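Long-range contacts in pullulanase (Klebsiella oxytoca, PDB 2YOC), which probably hydrolyses alpha-1,6-glucosidic links in pullulan and related branched glucans, and is exported by a type 2 secretion system: residues B[344-349]-B[363-368]; B[372-377]-B[562-567]; B[412-417]-B[860-865]; B[455-460]-B[940-945]. All coordinates share one frame; numbering follows the deposited sequence.

Contact 1 of 4, residues B[344-349]-B[363-368]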
loop_
_atom_site.group_PDB
_atom_site.type_symbol
_atom_site.label_atom_id
_atom_site.label_comp_id
_atom_site.label_asym_id
_atom_site.label_seq_id
_atom_site.Cartn_x
_atom_site.Cartn_y
_atom_site.Cartn_z
ATOM N N PHE B 344 -2.469 -14.584 -65.354
ATOM C CA PHE B 344 -2.504 -15.352 -64.129
ATOM C C PHE B 344 -1.194 -16.090 -63.994
ATOM O O PHE B 344 -0.549 -16.392 -64.998
ATOM C CB PHE B 344 -3.715 -16.288 -64.103
ATOM C CG PHE B 344 -5.024 -15.553 -63.954
ATOM C CD1 PHE B 344 -5.405 -15.019 -62.726
ATOM C CD2 PHE B 344 -5.890 -15.421 -65.029
ATOM C CE1 PHE B 344 -6.616 -14.344 -62.589
ATOM C CE2 PHE B 344 -7.118 -14.777 -64.884
ATOM C CZ PHE B 344 -7.464 -14.224 -63.671
ATOM N N TYR B 345 -0.767 -16.338 -62.762
ATOM C CA TYR B 345 0.502 -17.006 -62.526
ATOM C C TYR B 345 0.574 -17.624 -61.160
ATOM O O TYR B 345 -0.166 -17.248 -60.231
ATOM C CB TYR B 345 1.694 -16.021 -62.723
ATOM C CG TYR B 345 1.861 -15.009 -61.614
ATOM C CD1 TYR B 345 1.028 -13.901 -61.526
ATOM C CD2 TYR B 345 2.877 -15.143 -60.664
ATOM C CE1 TYR B 345 1.181 -12.963 -60.509
ATOM C CE2 TYR B 345 3.028 -14.224 -59.625
ATOM C CZ TYR B 345 2.170 -13.140 -59.545
ATOM O OH TYR B 345 2.291 -12.234 -58.513
ATOM N N ARG B 346 1.538 -18.532 -61.031
ATOM C CA ARG B 346 1.932 -19.196 -59.805
ATOM C C ARG B 346 3.411 -19.512 -59.977
ATOM O O ARG B 346 3.895 -19.577 -61.109
ATOM C CB ARG B 346 1.139 -20.494 -59.618
ATOM C CG ARG B 346 -0.328 -20.282 -59.292
ATOM C CD ARG B 346 -0.945 -21.514 -58.716
ATOM N NE ARG B 346 -0.970 -22.611 -59.679
ATOM C CZ ARG B 346 -2.044 -23.336 -59.947
ATOM N NH1 ARG B 346 -3.196 -23.075 -59.343
ATOM N NH2 ARG B 346 -1.972 -24.338 -60.810
ATOM N N TYR B 347 4.123 -19.701 -58.874
ATOM C CA TYR B 347 5.531 -20.080 -58.896
ATOM C C TYR B 347 5.584 -21.559 -58.701
ATOM O O TYR B 347 4.988 -22.057 -57.752
ATOM C CB TYR B 347 6.329 -19.400 -57.760
ATOM C CG TYR B 347 6.377 -17.899 -57.881
ATOM C CD1 TYR B 347 6.930 -17.289 -59.002
ATOM C CD2 TYR B 347 5.823 -17.082 -56.898
ATOM C CE1 TYR B 347 6.942 -15.908 -59.139
ATOM C CE2 TYR B 347 5.837 -15.693 -57.022
ATOM C CZ TYR B 347 6.417 -15.112 -58.137
ATOM O OH TYR B 347 6.459 -13.751 -58.283
ATOM N N ALA B 348 6.272 -22.273 -59.602
ATOM C CA ALA B 348 6.448 -23.715 -59.481
ATOM C C ALA B 348 7.739 -23.937 -58.690
ATOM O O ALA B 348 8.844 -23.638 -59.179
ATOM C CB ALA B 348 6.540 -24.349 -60.842
HETATM N N MSE B 349 7.578 -24.377 -57.420
HETATM C CA MSE B 349 8.670 -24.596 -56.489
HETATM C C MSE B 349 9.244 -26.005 -56.566
HETATM O O MSE B 349 8.540 -26.970 -56.883
HETATM C CB MSE B 349 8.168 -24.408 -55.062
HETATM C CG MSE B 349 7.424 -23.110 -54.815
HETATM SE SE MSE B 349 8.550 -21.542 -54.956
HETATM C CE MSE B 349 9.978 -22.054 -53.632
ATOM N N GLU B 363 3.005 -25.809 -57.132
ATOM C CA GLU B 363 2.780 -24.471 -57.646
ATOM C C GLU B 363 2.068 -23.719 -56.550
ATOM O O GLU B 363 1.062 -24.193 -56.020
ATOM C CB GLU B 363 1.947 -24.489 -58.911
ATOM C CG GLU B 363 2.734 -24.929 -60.123
ATOM C CD GLU B 363 1.932 -24.796 -61.393
ATOM O OE1 GLU B 363 1.101 -23.860 -61.468
ATOM O OE2 GLU B 363 2.108 -25.642 -62.300
ATOM N N VAL B 364 2.648 -22.567 -56.168
ATOM C CA VAL B 364 2.204 -21.706 -55.066
ATOM C C VAL B 364 1.870 -20.321 -55.620
ATOM O O VAL B 364 2.506 -19.877 -56.570
ATOM C CB VAL B 364 3.333 -21.623 -53.981
ATOM C CG1 VAL B 364 2.842 -20.988 -52.676
ATOM C CG2 VAL B 364 3.926 -22.993 -53.690
ATOM N N THR B 365 0.899 -19.634 -54.998
ATOM C CA THR B 365 0.543 -18.255 -55.346
ATOM C C THR B 365 1.593 -17.308 -54.730
ATOM O O THR B 365 2.361 -17.728 -53.861
ATOM C CB THR B 365 -0.897 -17.918 -54.906
ATOM O OG1 THR B 365 -1.152 -18.423 -53.588
ATOM C CG2 THR B 365 -1.928 -18.425 -55.880
ATOM N N ASP B 366 1.646 -16.054 -55.183
ATOM C CA ASP B 366 2.624 -15.091 -54.683
ATOM C C ASP B 366 2.216 -14.577 -53.302
ATOM O O ASP B 366 1.077 -14.120 -53.157
ATOM C CB ASP B 366 2.692 -13.889 -55.644
ATOM C CG ASP B 366 4.015 -13.146 -55.727
ATOM O OD1 ASP B 366 4.658 -12.937 -54.668
ATOM O OD2 ASP B 366 4.388 -12.743 -56.837
ATOM N N PRO B 367 3.124 -14.539 -52.301
ATOM C CA PRO B 367 2.758 -13.891 -51.026
ATOM C C PRO B 367 2.562 -12.371 -51.218
ATOM O O PRO B 367 1.839 -11.714 -50.465
ATOM C CB PRO B 367 3.967 -14.147 -50.120
ATOM C CG PRO B 367 4.936 -14.918 -50.897
ATOM C CD PRO B 367 4.536 -14.965 -52.324
ATOM N N TYR B 368 3.235 -11.825 -52.241
ATOM C CA TYR B 368 3.202 -10.432 -52.652
ATOM C C TYR B 368 2.156 -10.175 -53.745
ATOM O O TYR B 368 2.196 -9.113 -54.377
ATOM C CB TYR B 368 4.602 -10.007 -53.111
ATOM C CG TYR B 368 5.490 -9.536 -51.988
ATOM C CD1 TYR B 368 6.081 -10.441 -51.113
ATOM C CD2 TYR B 368 5.744 -8.180 -51.799
ATOM C CE1 TYR B 368 6.921 -10.010 -50.082
ATOM C CE2 TYR B 368 6.563 -7.735 -50.764
ATOM C CZ TYR B 368 7.145 -8.652 -49.897
ATOM O OH TYR B 368 7.967 -8.204 -48.879
#
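In the beta hairpin of strands 344-353 and 358-364, part of the carbohydrate-binding module 48 (isoamylase N-terminal) region, Tyr347 and Val364 form an antiparallel hydrogen-bonded pair. Tyr347 N gives to Val364 O at 2.8 Å, and Val364 N returns the bond to Tyr347 O at 2.9 Å. Ala348 and Glu363, the non-hydrogen-bonded pair beside it, bring CB of the alanine close to CG of the glutamate. On their face of the sheet Arg346 grips Glu363 side-on: NE at 3.0 Å and NH2 at 3.2 Å both bond to Glu363 OE1. This oxygen lies in the guanidinium plane, while the carboxylate is turned 61° against it; Tyr311 OH is a further partner of OE1. Past the strand end, Asp366 turns its carboxylate back to two buried tyrosines. Tyr345 OH and Tyr347 OH, each 2.7 Å from Asp366 OD2, reach it from opposite faces of the carboxylate plane, so one oxygen takes both phenols; two such donors would probably favour the ionised acid. Asp366 OD1 takes Tyr368 N in an Asx turn. Across the hairpin, selenomethionine Met349 sets CG against Val364 CG2, and both side chains lean on Ile611 of helix 608-611. Strand 305-311 pairs with strand 344-353, and Ser379 of strand 379-380 bonds to the backbones of Tyr345 and Asp366.

Contact 2 of 4, residues B[372-377]-B[562-567]. With SO4 (sulfate ion), chain O.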
loop_
_atom_site.group_PDB
_atom_site.type_symbol
_atom_site.label_atom_id
_atom_site.label_comp_id
_atom_site.label_asym_id
_atom_site.label_seq_id
_atom_site.Cartn_x
_atom_site.Cartn_y
_atom_site.Cartn_z
ATOM N N LEU B 372 -5.931 -11.466 -57.532
ATOM C CA LEU B 372 -6.082 -12.933 -57.619
ATOM C C LEU B 372 -7.276 -13.386 -58.485
ATOM O O LEU B 372 -8.128 -12.570 -58.836
ATOM C CB LEU B 372 -6.265 -13.537 -56.216
ATOM C CG LEU B 372 -5.293 -13.180 -55.093
ATOM C CD1 LEU B 372 -6.033 -13.096 -53.778
ATOM C CD2 LEU B 372 -4.177 -14.218 -54.984
ATOM N N SER B 373 -7.361 -14.708 -58.781
ATOM C CA SER B 373 -8.493 -15.363 -59.470
ATOM C C SER B 373 -9.524 -15.728 -58.361
ATOM O O SER B 373 -9.257 -15.460 -57.182
ATOM C CB SER B 373 -8.015 -16.638 -60.154
ATOM O OG SER B 373 -7.610 -17.595 -59.189
ATOM N N THR B 374 -10.676 -16.357 -58.715
ATOM C CA THR B 374 -11.692 -16.758 -57.723
ATOM C C THR B 374 -11.097 -17.782 -56.747
ATOM O O THR B 374 -10.400 -18.713 -57.175
ATOM C CB THR B 374 -12.969 -17.267 -58.416
ATOM O OG1 THR B 374 -13.439 -16.271 -59.313
ATOM C CG2 THR B 374 -14.084 -17.625 -57.436
ATOM N N ASN B 375 -11.357 -17.575 -55.440
ATOM C CA ASN B 375 -10.891 -18.397 -54.317
ATOM C C ASN B 375 -9.347 -18.454 -54.164
ATOM O O ASN B 375 -8.787 -19.395 -53.568
ATOM C CB ASN B 375 -11.605 -19.766 -54.238
ATOM C CG ASN B 375 -11.915 -20.252 -52.826
ATOM O OD1 ASN B 375 -12.233 -19.477 -51.915
ATOM N ND2 ASN B 375 -11.826 -21.555 -52.613
ATOM N N SER B 376 -8.671 -17.392 -54.696
ATOM C CA SER B 376 -7.235 -17.135 -54.608
ATOM C C SER B 376 -6.362 -18.277 -55.137
ATOM O O SER B 376 -5.232 -18.465 -54.681
ATOM C CB SER B 376 -6.877 -16.746 -53.173
ATOM O OG SER B 376 -7.900 -15.939 -52.603
ATOM N N GLU B 377 -6.882 -19.019 -56.127
ATOM C CA GLU B 377 -6.185 -20.168 -56.719
ATOM C C GLU B 377 -4.953 -19.764 -57.512
ATOM O O GLU B 377 -3.974 -20.520 -57.538
ATOM C CB GLU B 377 -7.111 -21.001 -57.607
ATOM C CG GLU B 377 -8.270 -21.643 -56.871
ATOM C CD GLU B 377 -9.253 -22.366 -57.771
ATOM O OE1 GLU B 377 -9.194 -22.159 -59.006
ATOM O OE2 GLU B 377 -10.094 -23.128 -57.239
ATOM N N ASP B 562 -17.861 -9.705 -58.528
ATOM C CA ASP B 562 -17.170 -10.728 -59.323
ATOM C C ASP B 562 -15.744 -10.931 -58.754
ATOM O O ASP B 562 -14.875 -10.052 -58.906
ATOM C CB ASP B 562 -17.160 -10.366 -60.829
ATOM C CG ASP B 562 -16.487 -11.375 -61.764
ATOM O OD1 ASP B 562 -15.820 -12.325 -61.255
ATOM O OD2 ASP B 562 -16.614 -11.213 -62.998
ATOM N N PRO B 563 -15.494 -12.097 -58.107
ATOM C CA PRO B 563 -14.168 -12.346 -57.498
ATOM C C PRO B 563 -13.074 -12.796 -58.465
ATOM O O PRO B 563 -11.954 -13.071 -58.042
ATOM C CB PRO B 563 -14.466 -13.431 -56.460
ATOM C CG PRO B 563 -15.551 -14.216 -57.069
ATOM C CD PRO B 563 -16.415 -13.215 -57.830
ATOM N N GLU B 564 -13.406 -12.920 -59.750
ATOM C CA GLU B 564 -12.440 -13.337 -60.753
ATOM C C GLU B 564 -11.762 -12.107 -61.342
ATOM O O GLU B 564 -12.367 -11.375 -62.137
ATOM C CB GLU B 564 -13.117 -14.197 -61.834
ATOM C CG GLU B 564 -12.173 -14.742 -62.893
ATOM C CD GLU B 564 -11.201 -15.851 -62.510
ATOM O OE1 GLU B 564 -11.248 -16.375 -61.367
ATOM O OE2 GLU B 564 -10.381 -16.198 -63.392
ATOM N N GLY B 565 -10.526 -11.884 -60.917
ATOM C CA GLY B 565 -9.730 -10.791 -61.429
ATOM C C GLY B 565 -9.711 -9.547 -60.589
ATOM O O GLY B 565 -9.879 -9.590 -59.364
ATOM N N THR B 566 -9.468 -8.427 -61.277
ATOM C CA THR B 566 -9.291 -7.082 -60.725
ATOM C C THR B 566 -10.547 -6.405 -60.230
ATOM O O THR B 566 -10.427 -5.469 -59.439
ATOM C CB THR B 566 -8.529 -6.197 -61.707
ATOM O OG1 THR B 566 -9.343 -5.939 -62.865
ATOM C CG2 THR B 566 -7.188 -6.787 -62.094
ATOM N N THR B 567 -11.748 -6.854 -60.664
ATOM C CA THR B 567 -13.015 -6.242 -60.222
ATOM C C THR B 567 -13.016 -5.823 -58.727
ATOM O O THR B 567 -13.414 -4.698 -58.413
ATOM C CB THR B 567 -14.221 -7.068 -60.689
ATOM O OG1 THR B 567 -14.472 -6.733 -62.049
ATOM C CG2 THR B 567 -15.474 -6.807 -59.884
HETATM S S SO4 O . -9.695 -8.299 -65.473
HETATM O O1 SO4 O . -9.419 -9.544 -64.718
HETATM O O2 SO4 O . -8.571 -7.361 -65.289
HETATM O O3 SO4 O . -10.927 -7.649 -64.944
HETATM O O4 SO4 O . -9.867 -8.593 -66.912
#
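Glu564 OE1 is gripped twice by Thr374: the backbone N, 2.7 Å away, comes nearly along the C-O axis of the carboxylate oxygen, and Thr374 OG1, at 3.0 Å, meets the anti lone pair of Glu564 OE1. A single threonine thereby fixes the carboxylate through both main chain and side chain, while Glu564 OE2 is held by a salt bridge to Lys315. The glutamate chain leaves with CG anti to its backbone N (chi1 -177°) and then bends at chi2 (72°). Glu564 CB comes to 3.3 Å from Thr374 OG1, and the methyl CG2 of the threonine rests on Pro563 CG at 3.7 Å. One backbone bond completes the join, from Gly565 N to Leu372 O at 3.2 Å, with a bent N-H...O angle of 137°. Within 562-567, Asp562 OD1 takes Glu564 N across Pro563 in an Asx turn. Gly565 turns the chain at positive phi and lays its CA 3.5 Å from O1 of a sulfate, probably from the crystallisation liquor, whose O2 is bonded by Thr566 OG1. Two loops thus meet, one lying between the short strands 371-372 and 379-380, the other leading into helix 567-582. Phe344 of strand 344-353 touches both Ser373 and Glu564, while Ser376 OG bonds to Asp469 OD2 and Asn375 OD1 to the backbone N of Glu475, both residues of a calcium site.

Contact 3 of 4, residues B[412-417]-B[860-865]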
loop_
_atom_site.group_PDB
_atom_site.type_symbol
_atom_site.label_atom_id
_atom_site.label_comp_id
_atom_site.label_asym_id
_atom_site.label_seq_id
_atom_site.Cartn_x
_atom_site.Cartn_y
_atom_site.Cartn_z
HETATM N N MSE B 412 -10.721 11.311 -32.798
HETATM C CA MSE B 412 -11.072 9.997 -33.362
HETATM C C MSE B 412 -12.208 9.275 -32.631
HETATM O O MSE B 412 -12.079 8.949 -31.448
HETATM C CB MSE B 412 -9.826 9.105 -33.451
HETATM C CG MSE B 412 -9.913 7.996 -34.487
HETATM SE SE MSE B 412 -8.267 6.902 -34.528
HETATM C CE MSE B 412 -7.086 8.179 -35.479
ATOM N N THR B 413 -13.321 9.025 -33.366
ATOM C CA THR B 413 -14.527 8.339 -32.886
ATOM C C THR B 413 -14.845 7.187 -33.860
ATOM O O THR B 413 -15.449 7.398 -34.918
ATOM C CB THR B 413 -15.640 9.384 -32.672
ATOM O OG1 THR B 413 -15.232 10.229 -31.610
ATOM C CG2 THR B 413 -16.948 8.779 -32.280
ATOM N N ILE B 414 -14.385 5.982 -33.505
ATOM C CA ILE B 414 -14.437 4.751 -34.324
ATOM C C ILE B 414 -15.721 3.956 -34.186
ATOM O O ILE B 414 -16.204 3.752 -33.070
ATOM C CB ILE B 414 -13.191 3.835 -34.092
ATOM C CG1 ILE B 414 -11.896 4.643 -34.043
ATOM C CG2 ILE B 414 -13.095 2.764 -35.160
ATOM C CD1 ILE B 414 -10.743 3.894 -33.388
ATOM N N HIS B 415 -16.226 3.466 -35.345
ATOM C CA HIS B 415 -17.399 2.631 -35.544
ATOM C C HIS B 415 -16.862 1.389 -36.254
ATOM O O HIS B 415 -16.537 1.457 -37.443
ATOM C CB HIS B 415 -18.411 3.361 -36.452
ATOM C CG HIS B 415 -19.810 2.815 -36.386
ATOM N ND1 HIS B 415 -20.632 3.070 -35.296
ATOM C CD2 HIS B 415 -20.498 2.073 -37.288
ATOM C CE1 HIS B 415 -21.782 2.471 -35.561
ATOM N NE2 HIS B 415 -21.756 1.865 -36.750
ATOM N N GLU B 416 -16.698 0.290 -35.516
ATOM C CA GLU B 416 -16.148 -0.972 -36.022
ATOM C C GLU B 416 -17.244 -1.781 -36.708
ATOM O O GLU B 416 -18.098 -2.402 -36.051
ATOM C CB GLU B 416 -15.502 -1.753 -34.872
ATOM C CG GLU B 416 -14.826 -3.048 -35.259
ATOM C CD GLU B 416 -14.687 -4.057 -34.134
ATOM O OE1 GLU B 416 -15.721 -4.436 -33.527
ATOM O OE2 GLU B 416 -13.541 -4.508 -33.895
ATOM N N SER B 417 -17.190 -1.796 -38.033
ATOM C CA SER B 417 -18.158 -2.440 -38.925
ATOM C C SER B 417 -17.611 -3.691 -39.662
ATOM O O SER B 417 -16.389 -3.904 -39.705
ATOM C CB SER B 417 -18.669 -1.408 -39.928
ATOM O OG SER B 417 -18.550 -0.093 -39.400
ATOM N N ILE B 860 -9.088 7.777 -27.030
ATOM C CA ILE B 860 -9.775 7.584 -28.299
ATOM C C ILE B 860 -11.036 6.715 -28.129
ATOM O O ILE B 860 -10.997 5.649 -27.530
ATOM C CB ILE B 860 -8.802 7.098 -29.386
ATOM C CG1 ILE B 860 -7.787 8.237 -29.700
ATOM C CG2 ILE B 860 -9.542 6.612 -30.652
ATOM C CD1 ILE B 860 -6.539 7.842 -30.426
ATOM N N ALA B 861 -12.170 7.230 -28.605
ATOM C CA ALA B 861 -13.469 6.582 -28.530
ATOM C C ALA B 861 -13.608 5.552 -29.626
ATOM O O ALA B 861 -13.455 5.869 -30.804
ATOM C CB ALA B 861 -14.564 7.622 -28.641
ATOM N N PHE B 862 -13.861 4.312 -29.229
ATOM C CA PHE B 862 -14.078 3.174 -30.109
ATOM C C PHE B 862 -15.356 2.512 -29.664
ATOM O O PHE B 862 -15.656 2.439 -28.470
ATOM C CB PHE B 862 -12.931 2.175 -29.973
ATOM C CG PHE B 862 -13.004 0.910 -30.803
ATOM C CD1 PHE B 862 -13.783 -0.168 -30.394
ATOM C CD2 PHE B 862 -12.208 0.750 -31.930
ATOM C CE1 PHE B 862 -13.826 -1.338 -31.143
ATOM C CE2 PHE B 862 -12.260 -0.421 -32.678
ATOM C CZ PHE B 862 -13.063 -1.454 -32.275
ATOM N N ASP B 863 -16.089 1.996 -30.631
ATOM C CA ASP B 863 -17.319 1.292 -30.385
ATOM C C ASP B 863 -17.707 0.380 -31.540
ATOM O O ASP B 863 -17.379 0.636 -32.708
ATOM C CB ASP B 863 -18.458 2.268 -30.070
ATOM C CG ASP B 863 -19.740 1.591 -29.617
ATOM O OD1 ASP B 863 -19.652 0.492 -28.955
ATOM O OD2 ASP B 863 -20.821 2.131 -29.924
ATOM N N GLN B 864 -18.448 -0.690 -31.190
ATOM C CA GLN B 864 -18.955 -1.693 -32.101
ATOM C C GLN B 864 -20.121 -1.123 -32.904
ATOM O O GLN B 864 -20.997 -0.446 -32.351
ATOM C CB GLN B 864 -19.426 -2.893 -31.282
ATOM C CG GLN B 864 -19.872 -4.043 -32.149
ATOM C CD GLN B 864 -20.443 -5.173 -31.358
ATOM O OE1 GLN B 864 -21.038 -4.993 -30.284
ATOM N NE2 GLN B 864 -20.305 -6.368 -31.909
ATOM N N GLN B 865 -20.160 -1.441 -34.199
ATOM C CA GLN B 865 -21.302 -1.075 -35.030
ATOM C C GLN B 865 -22.535 -1.742 -34.383
ATOM O O GLN B 865 -22.472 -2.912 -34.011
ATOM C CB GLN B 865 -21.090 -1.578 -36.473
ATOM C CG GLN B 865 -22.358 -1.974 -37.225
ATOM C CD GLN B 865 -22.138 -3.080 -38.227
ATOM O OE1 GLN B 865 -21.173 -3.854 -38.166
ATOM N NE2 GLN B 865 -23.077 -3.204 -39.143
#
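The Phe862 ring meets its neighbour strand by its edge: Glu416 OE2 lies in the ring plane, 3.5 Å from CZ, with the carboxylate turned 79° against the ring, and Ile414 CD1 touches the rim at CD2, 3.8 Å away. His415 is met on a face instead, where Gln865 CA sits in a CH-pi contact, offset toward the rim and closest to NE2 at 3.4 Å. Strands 413-417 and 860-864 are the first and eighth of a parallel (beta/alpha)8 barrel, as in alpha-amylase relatives, and their pairing, with axes 18° apart, closes the cylinder. The firm bonds run from Ile414 N to Ala861 O and from Glu416 N to Asp863 O, both 2.9 Å, and Gln865 N extends the series to Glu416 O; the two bonds from Ala861 N and Asp863 N are weak. The Phe862 ring also meets Phe720 edge-to-face. On the same face as Phe862 and Ile414, Glu416 OE2 has His821 ND1 as its strong polar partner. The reverse face, with Thr413, His415, Ala861 and Asp863, is covered by helix 927-945, where Tyr937 OH bonds to Asp863 OD2. At the start of the pair, Ile860 CG2 touches both Met412 CB, 3.8 Å away, and Ile414 CD1, 4.0 Å away.

Contact 4 of 4, residues B[455-460]-B[940-945]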
loop_
_atom_site.group_PDB
_atom_site.type_symbol
_atom_site.label_atom_id
_atom_site.label_comp_id
_atom_site.label_asym_id
_atom_site.label_seq_id
_atom_site.Cartn_x
_atom_site.Cartn_y
_atom_site.Cartn_z
ATOM N N SER B 455 -22.204 10.121 -38.869
ATOM C CA SER B 455 -21.062 10.910 -39.302
ATOM C C SER B 455 -21.271 12.370 -39.021
ATOM O O SER B 455 -20.316 13.093 -38.723
ATOM C CB SER B 455 -20.821 10.735 -40.798
ATOM O OG SER B 455 -19.636 11.422 -41.170
ATOM N N ALA B 456 -22.506 12.814 -39.178
ATOM C CA ALA B 456 -22.878 14.199 -39.000
ATOM C C ALA B 456 -22.911 14.591 -37.530
ATOM O O ALA B 456 -22.725 15.764 -37.196
ATOM C CB ALA B 456 -24.222 14.437 -39.648
ATOM N N SER B 457 -23.155 13.621 -36.659
ATOM C CA SER B 457 -23.244 13.861 -35.228
ATOM C C SER B 457 -21.903 13.638 -34.518
ATOM O O SER B 457 -21.811 13.868 -33.315
ATOM C CB SER B 457 -24.353 13.011 -34.604
ATOM O OG SER B 457 -25.602 13.230 -35.237
ATOM N N GLY B 458 -20.881 13.194 -35.244
ATOM C CA GLY B 458 -19.574 13.016 -34.619
ATOM C C GLY B 458 -18.827 11.705 -34.753
ATOM O O GLY B 458 -17.758 11.571 -34.165
ATOM N N VAL B 459 -19.337 10.723 -35.499
ATOM C CA VAL B 459 -18.555 9.496 -35.688
ATOM C C VAL B 459 -17.560 9.819 -36.817
ATOM O O VAL B 459 -17.963 10.257 -37.895
ATOM C CB VAL B 459 -19.423 8.243 -35.909
ATOM C CG1 VAL B 459 -18.563 7.053 -36.272
ATOM C CG2 VAL B 459 -20.246 7.938 -34.661
ATOM N N THR B 460 -16.275 9.758 -36.516
ATOM C CA THR B 460 -15.246 10.203 -37.452
ATOM C C THR B 460 -14.634 9.102 -38.306
ATOM O O THR B 460 -14.235 9.357 -39.444
ATOM C CB THR B 460 -14.158 10.969 -36.686
ATOM O OG1 THR B 460 -13.373 10.051 -35.917
ATOM C CG2 THR B 460 -14.734 12.037 -35.753
ATOM N N LEU B 940 -24.153 12.251 -27.350
ATOM C CA LEU B 940 -22.828 11.979 -26.805
ATOM C C LEU B 940 -21.696 12.318 -27.765
ATOM O O LEU B 940 -20.689 12.901 -27.344
ATOM C CB LEU B 940 -22.738 10.508 -26.362
ATOM C CG LEU B 940 -23.566 10.053 -25.156
ATOM C CD1 LEU B 940 -23.325 8.587 -24.881
ATOM C CD2 LEU B 940 -23.205 10.818 -23.894
ATOM N N THR B 941 -21.850 11.947 -29.049
ATOM C CA THR B 941 -20.836 12.214 -30.062
ATOM C C THR B 941 -20.800 13.699 -30.358
ATOM O O THR B 941 -19.705 14.265 -30.497
ATOM C CB THR B 941 -21.007 11.323 -31.329
ATOM O OG1 THR B 941 -22.231 11.635 -31.998
ATOM C CG2 THR B 941 -20.897 9.819 -31.044
ATOM N N GLU B 942 -21.987 14.341 -30.428
ATOM C CA GLU B 942 -22.101 15.785 -30.682
ATOM C C GLU B 942 -21.352 16.551 -29.594
ATOM O O GLU B 942 -20.538 17.435 -29.905
ATOM C CB GLU B 942 -23.568 16.238 -30.802
ATOM C CG GLU B 942 -24.204 15.855 -32.132
ATOM C CD GLU B 942 -25.620 16.330 -32.391
ATOM O OE1 GLU B 942 -26.585 15.606 -32.041
ATOM O OE2 GLU B 942 -25.757 17.407 -33.014
ATOM N N LEU B 943 -21.561 16.136 -28.327
ATOM C CA LEU B 943 -20.888 16.687 -27.154
ATOM C C LEU B 943 -19.360 16.605 -27.286
ATOM O O LEU B 943 -18.685 17.624 -27.131
ATOM C CB LEU B 943 -21.365 15.977 -25.877
ATOM C CG LEU B 943 -22.800 16.297 -25.437
ATOM C CD1 LEU B 943 -23.293 15.293 -24.430
ATOM C CD2 LEU B 943 -22.920 17.700 -24.899
ATOM N N ARG B 944 -18.833 15.394 -27.622
ATOM C CA ARG B 944 -17.407 15.083 -27.833
ATOM C C ARG B 944 -16.788 16.072 -28.814
ATOM O O ARG B 944 -15.681 16.567 -28.562
ATOM C CB ARG B 944 -17.265 13.638 -28.339
ATOM C CG ARG B 944 -15.848 13.204 -28.659
ATOM C CD ARG B 944 -15.722 11.709 -28.751
ATOM N NE ARG B 944 -14.328 11.286 -28.871
ATOM C CZ ARG B 944 -13.535 10.969 -27.851
ATOM N NH1 ARG B 944 -13.991 11.021 -26.605
ATOM N NH2 ARG B 944 -12.279 10.587 -28.072
ATOM N N LYS B 945 -17.514 16.386 -29.920
ATOM C CA LYS B 945 -17.036 17.345 -30.909
ATOM C C LYS B 945 -17.369 18.818 -30.559
ATOM O O LYS B 945 -16.921 19.727 -31.263
ATOM C CB LYS B 945 -17.450 16.946 -32.348
ATOM C CG LYS B 945 -18.946 16.811 -32.617
ATOM C CD LYS B 945 -19.222 16.520 -34.082
ATOM C CE LYS B 945 -19.951 17.631 -34.791
ATOM N NZ LYS B 945 -21.421 17.419 -34.754
#
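Thr941 OG1 gives a hydrogen bond to Ser457 O, 2.6 Å away, and this bond marks the closely packed half of the contact. The hydroxyl stands well above the carbonyl plane, 71° out of it. Thr941 OG1 lies between its backbone N and carbonyl carbon (chi1 65°), where it also has Gln938 O of its own helix as an acceptor, so two carbonyls share or compete for its one proton. The backbones come near because Gly458, the first residue to leave helical angles after helix 446-457, has positive phi and no side chain: its CA is 4.8 Å from Thr941 CA. Beside this bond, Val459 CG2 and Thr941 CG2 meet at 4.1 Å. Next to it along the helix, Ser457 CB packs on Glu942 CG, while Ser457 OG turns to Gln938 OE1.

The solvent side is looser. Exposed Lys945, bent at chi3 and chi4, lays CD over Gly458 CA at 3.6 Å, and its NZ hydrogen-bonds to Ala456 O at 3.2 Å, a carbonyl in the helix's last turn, whose negative end the ammonium would suit. Helix 446-457 belongs to the beta-alpha-beta crossover between strands 413-417 and 461-464, and its C-terminal turn packs here on helix 927-945, which covers strands 413-417 and 860-864: neighbouring helices in the outer layer of a (beta/alpha)8 barrel.

The four contacts fall into two neighbourhoods. Contacts 1 and 2 adjoin, with Arg346 NH1 of one probably hydrogen-bonded to Glu377 O of the other, and their carboxylates gather hydroxyl or backbone donors where the hairpin of the carbohydrate-binding module meets loops beside a calcium site. Contacts 3 and 4 lie about 11 Å apart between centres and share the barrel: contact 3 joins its first and last strands in the fully buried wall, chiefly by backbone bonds and apolar packing, whereas contact 4, partly exposed, joins the helices outside by side chains bonded to carbonyls. Thr460 OG1 links these layers through Thr413 N. About 31 Å separates the centres of contacts 2 and 3.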